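Local coordinates for protein peptidase (Pseudomonas aeruginosa, PDB 5LOX) that probably hydrolyses peptide bonds as an ancestral relative of proteasome beta subunits, working within a large helical assembly of many copies, at residues G70-L74 and A84-E88; S108-V113 and L124-P129. The protein carries 3 engineered substitutions. One frame throughout, in Å; residues are numbered along the deposited sequence.

Contact 1: G70-L74 and A84-E88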
loop_
_atom_site.group_PDB
_atom_site.type_symbol
_atom_site.label_atom_id
_atom_site.label_comp_id
_atom_site.label_asym_id
_atom_site.label_seq_id
_atom_site.Cartn_x
_atom_site.Cartn_y
_atom_site.Cartn_z
ATOM N N GLY A 70 75.636 95.758 -26.195
ATOM C CA GLY A 70 74.487 95.461 -27.052
ATOM C C GLY A 70 73.236 95.864 -26.305
ATOM O O GLY A 70 73.331 96.410 -25.211
ATOM N N ALA A 71 72.063 95.621 -26.879
ATOM C CA ALA A 71 70.792 96.033 -26.247
ATOM C C ALA A 71 70.636 95.489 -24.826
ATOM O O ALA A 71 70.775 94.292 -24.596
ATOM C CB ALA A 71 69.608 95.604 -27.099
ATOM N N SER A 72 70.356 96.384 -23.880
ATOM C CA SER A 72 70.190 96.013 -22.479
ATOM C C SER A 72 69.370 97.046 -21.745
ATOM O O SER A 72 69.321 98.188 -22.163
ATOM C CB SER A 72 71.538 95.966 -21.777
ATOM O OG SER A 72 71.773 97.180 -21.078
ATOM N N LEU A 73 68.801 96.662 -20.605
ATOM C CA LEU A 73 68.015 97.599 -19.817
ATOM C C LEU A 73 68.768 98.848 -19.374
ATOM O O LEU A 73 68.137 99.773 -18.874
ATOM C CB LEU A 73 67.457 96.924 -18.575
ATOM C CG LEU A 73 66.327 95.926 -18.751
ATOM C CD1 LEU A 73 65.963 95.345 -17.396
ATOM C CD2 LEU A 73 65.104 96.559 -19.386
ATOM N N LEU A 74 70.095 98.887 -19.504
ATOM C CA LEU A 74 70.834 100.080 -19.103
ATOM C C LEU A 74 71.123 101.083 -20.195
ATOM O O LEU A 74 71.541 102.186 -19.870
ATOM C CB LEU A 74 72.148 99.713 -18.435
ATOM C CG LEU A 74 72.034 99.047 -17.068
ATOM C CD1 LEU A 74 73.435 98.792 -16.529
ATOM C CD2 LEU A 74 71.199 99.824 -16.054
ATOM N N ALA A 84 59.647 96.927 -24.350
ATOM C CA ALA A 84 59.745 96.184 -25.605
ATOM C C ALA A 84 60.847 95.147 -25.501
ATOM O O ALA A 84 60.714 94.048 -26.028
ATOM C CB ALA A 84 60.000 97.135 -26.771
ATOM N N LEU A 85 61.936 95.516 -24.833
ATOM C CA LEU A 85 63.080 94.625 -24.704
ATOM C C LEU A 85 62.734 93.431 -23.831
ATOM O O LEU A 85 63.062 92.303 -24.166
ATOM C CB LEU A 85 64.285 95.346 -24.136
ATOM C CG LEU A 85 65.489 94.420 -23.910
ATOM C CD1 LEU A 85 65.995 93.800 -25.205
ATOM C CD2 LEU A 85 66.616 95.182 -23.217
ATOM N N VAL A 86 62.017 93.683 -22.744
ATOM C CA VAL A 86 61.557 92.599 -21.907
ATOM C C VAL A 86 60.714 91.640 -22.747
ATOM O O VAL A 86 60.942 90.443 -22.736
ATOM C CB VAL A 86 60.744 93.125 -20.714
ATOM C CG1 VAL A 86 60.133 91.974 -19.927
ATOM C CG2 VAL A 86 61.637 93.937 -19.811
ATOM N N ALA A 87 59.734 92.178 -23.467
ATOM C CA ALA A 87 58.867 91.368 -24.316
ATOM C C ALA A 87 59.678 90.561 -25.327
ATOM O O ALA A 87 59.477 89.369 -25.499
ATOM C CB ALA A 87 57.861 92.265 -25.026
ATOM N N GLU A 88 60.563 91.256 -26.029
ATOM C CA GLU A 88 61.487 90.643 -26.983
ATOM C C GLU A 88 62.183 89.448 -26.335
ATOM O O GLU A 88 62.272 88.371 -26.910
ATOM C CB GLU A 88 62.474 91.736 -27.468
ATOM C CG GLU A 88 63.797 91.283 -28.080
ATOM C CD GLU A 88 63.651 90.803 -29.507
ATOM O OE1 GLU A 88 62.494 90.487 -29.928
ATOM O OE2 GLU A 88 64.690 90.731 -30.202
#

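Contact 2: S108-V113 and L124-P129. Engineered in segment 108-113: Met112 (natural residue Leu).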
loop_
_atom_site.group_PDB
_atom_site.type_symbol
_atom_site.label_atom_id
_atom_site.label_comp_id
_atom_site.label_asym_id
_atom_site.label_seq_id
_atom_site.Cartn_x
_atom_site.Cartn_y
_atom_site.Cartn_z
ATOM N N SER A 108 53.386 80.437 -20.174
ATOM C CA SER A 108 53.230 81.885 -20.385
ATOM C C SER A 108 53.436 82.653 -19.111
ATOM O O SER A 108 53.192 82.133 -18.014
ATOM C CB SER A 108 51.846 82.202 -20.944
ATOM O OG SER A 108 50.852 81.644 -20.110
ATOM N N CYS A 109 53.878 83.890 -19.259
ATOM C CA CYS A 109 53.896 84.795 -18.128
ATOM C C CYS A 109 53.733 86.232 -18.559
ATOM O O CYS A 109 53.948 86.579 -19.717
ATOM C CB CYS A 109 55.195 84.625 -17.307
ATOM S SG CYS A 109 56.672 84.909 -18.272
ATOM N N SER A 110 53.499 87.072 -17.560
ATOM C CA SER A 110 53.268 88.484 -17.736
ATOM C C SER A 110 54.172 89.301 -16.852
ATOM O O SER A 110 54.733 88.810 -15.879
ATOM C CB SER A 110 51.813 88.757 -17.419
ATOM O OG SER A 110 51.395 87.898 -16.388
ATOM N N PHE A 111 54.324 90.568 -17.208
ATOM C CA PHE A 111 55.286 91.445 -16.552
ATOM C C PHE A 111 54.744 92.837 -16.407
ATOM O O PHE A 111 53.918 93.256 -17.192
ATOM C CB PHE A 111 56.530 91.564 -17.413
ATOM C CG PHE A 111 57.267 90.291 -17.606
ATOM C CD1 PHE A 111 58.274 89.936 -16.739
ATOM C CD2 PHE A 111 56.982 89.467 -18.666
ATOM C CE1 PHE A 111 58.983 88.767 -16.915
ATOM C CE2 PHE A 111 57.688 88.303 -18.865
ATOM C CZ PHE A 111 58.693 87.948 -17.988
HETATM N N MSE A 112 55.259 93.586 -15.436
HETATM C CA MSE A 112 55.138 95.069 -15.461
HETATM C C MSE A 112 56.517 95.657 -15.507
HETATM O O MSE A 112 57.443 95.125 -14.914
HETATM C CB MSE A 112 54.343 95.685 -14.311
HETATM C CG MSE A 112 52.994 95.013 -14.372
HETATM SE SE MSE A 112 51.655 96.040 -13.421
HETATM C CE MSE A 112 51.864 95.109 -11.716
ATOM N N VAL A 113 56.655 96.713 -16.295
ATOM C CA VAL A 113 57.901 97.394 -16.460
ATOM C C VAL A 113 57.599 98.856 -16.247
ATOM O O VAL A 113 56.811 99.430 -16.964
ATOM C CB VAL A 113 58.462 97.213 -17.871
ATOM C CG1 VAL A 113 59.773 97.967 -18.006
ATOM C CG2 VAL A 113 58.665 95.738 -18.167
ATOM N N LEU A 124 54.952 103.557 -16.922
ATOM C CA LEU A 124 54.610 102.229 -16.407
ATOM C C LEU A 124 53.855 101.466 -17.459
ATOM O O LEU A 124 52.820 101.923 -17.947
ATOM C CB LEU A 124 53.739 102.346 -15.150
ATOM C CG LEU A 124 53.106 101.079 -14.612
ATOM C CD1 LEU A 124 54.187 100.119 -14.200
ATOM C CD2 LEU A 124 52.225 101.381 -13.407
ATOM N N TYR A 125 54.325 100.272 -17.775
ATOM C CA TYR A 125 53.648 99.409 -18.750
ATOM C C TYR A 125 53.309 98.064 -18.136
ATOM O O TYR A 125 53.936 97.633 -17.157
ATOM C CB TYR A 125 54.542 99.197 -19.967
ATOM C CG TYR A 125 54.842 100.450 -20.726
ATOM C CD1 TYR A 125 55.767 101.366 -20.217
ATOM C CD2 TYR A 125 54.214 100.734 -21.943
ATOM C CE1 TYR A 125 56.058 102.535 -20.894
ATOM C CE2 TYR A 125 54.495 101.894 -22.638
ATOM C CZ TYR A 125 55.411 102.795 -22.119
ATOM O OH TYR A 125 55.751 103.973 -22.767
ATOM N N SER A 126 52.350 97.381 -18.740
ATOM C CA SER A 126 52.080 95.983 -18.409
ATOM C C SER A 126 52.149 95.157 -19.682
ATOM O O SER A 126 51.562 95.527 -20.684
ATOM C CB SER A 126 50.715 95.854 -17.764
ATOM O OG SER A 126 50.272 94.507 -17.791
ATOM N N ILE A 127 52.875 94.052 -19.639
ATOM C CA ILE A 127 53.006 93.154 -20.778
ATOM C C ILE A 127 52.118 91.950 -20.543
ATOM O O ILE A 127 52.160 91.334 -19.498
ATOM C CB ILE A 127 54.447 92.659 -20.960
ATOM C CG1 ILE A 127 55.418 93.846 -21.033
ATOM C CG2 ILE A 127 54.569 91.818 -22.224
ATOM C CD1 ILE A 127 56.881 93.462 -21.089
ATOM N N TYR A 128 51.332 91.593 -21.540
ATOM C CA TYR A 128 50.416 90.471 -21.421
ATOM C C TYR A 128 51.093 89.153 -21.785
ATOM O O TYR A 128 52.196 89.147 -22.372
ATOM C CB TYR A 128 49.217 90.697 -22.331
ATOM C CG TYR A 128 48.304 91.795 -21.854
ATOM C CD1 TYR A 128 47.969 91.916 -20.501
ATOM C CD2 TYR A 128 47.747 92.702 -22.773
ATOM C CE1 TYR A 128 47.128 92.908 -20.064
ATOM C CE2 TYR A 128 46.890 93.700 -22.342
ATOM C CZ TYR A 128 46.590 93.794 -20.979
ATOM O OH TYR A 128 45.744 94.786 -20.535
ATOM N N PRO A 129 50.432 88.019 -21.454
ATOM C CA PRO A 129 50.952 86.708 -21.865
ATOM C C PRO A 129 51.368 86.603 -23.321
ATOM O O PRO A 129 52.430 85.988 -23.590
ATOM C CB PRO A 129 49.798 85.782 -21.579
ATOM C CG PRO A 129 49.199 86.375 -20.347
ATOM C CD PRO A 129 49.338 87.867 -20.481
#

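Contact 1: G70-L74 and A84-E88
Leu85 carries the largest share of this contact, with 70 Å² covered of a summed 166 Å². Its CA-to-CB bond points from the helix toward the loop 70-74, and with chi1 t and chi2 p its CD2 comes to rest against the loop backbone, 3.6 Å from Ser72 C and 3.7 Å from Leu73 N. The methyl therefore meets main-chain atoms more closely than any side chain. Leu73 is second, with 40 Å² covered. Its CA-to-CB bond runs sideways, yet the m,t rotamer brings CD2 back to the helix, 4.3 Å from Leu85 CD2 and 4.4 Å from Val86 CG2. Val86 adds 22 Å² from one residue further along the helix, and Ala71 CB brushes Leu85 CD1 at 4.5 Å. These distances describe apolar van der Waals packing, with the backbones well apart: the nearest CA pair, Leu73 and Leu85, is 7.6 Å across. The loop has its own local bond, an ST turn in which Leu74 N donates to Ser72 OG at 2.9 Å (156° at the hydrogen), and Ser72 OG also hydrogen-bonds Asn75 OD1. The contact lies at the periphery of the chain, its centre about 19 Å from the chain's centre, where the loop linking helices 52-66 and 79-97 folds against the second of them; Val86 also touches Leu62 of the first helix and Phe111 and Val113 of strand 109-117.

Contact 2: S108-V113 and L124-P129
Strands 109-113 and 124-127 run antiparallel, their short axes inclined at 175° and 4.6 Å apart at closest approach. Two hydrogen-bonded pairs fix the register. Phe111 N reaches Ile127 O at 3.2 Å and Ile127 N reaches Phe111 O at 2.8 Å; Val113 N to Tyr125 O measures 3.0 Å and Tyr125 N to Val113 O 2.7 Å, with N-H...O angles of 159-169°. Between them, Met112 and Ser126 form a non-hydrogen-bonded pair with CA atoms 4.3 Å apart, and Met112 CA makes a CA-H...O contact of 3.3 Å to Tyr125 O. This hairpin lies inside a five-stranded antiparallel sheet, one of the two layered between helices in the Ntn-hydrolase fold of proteasome subunits. On the face toward helix 79-97, Ile127 CD1 lies 4.1 Å from Val113 CG2 and 4.2 Å from Phe111 CB. The other face meets the second sheet: the engineered Met112, a selenomethionine, touches Leu143 and Leu145, and Leu124, whose CD1 is 4.4 Å from Met112 CB, packs on Ala5 and His7. Past the paired strands, Pro129 CD sits 4.0 Å from Ser110 CB and Pro129 CB 4.2 Å from Ser108 CB.

How the contacts relate
From the N terminus, the chain passes through helix 52-66 and enters the loop that contact 1 closes over a nine-residue gap, by returning in helix 79-97. That helix leads on to strand 109-117, where contact 2 opens; the turn to strand 123-127 closes it over ten residues. The two closures are therefore in series, neither nested nor crossed. Although their centres are about 14 Å apart, they meet through Val86: its CG1 lies 3.8 Å from Ile127 CD1, and its CG2 lies 3.8 Å from Val113 CG2. Contact 1 thus ties the interhelical loop to the helix layer, contact 2 joins neighbouring strands, and this apolar interface packs helix on sheet.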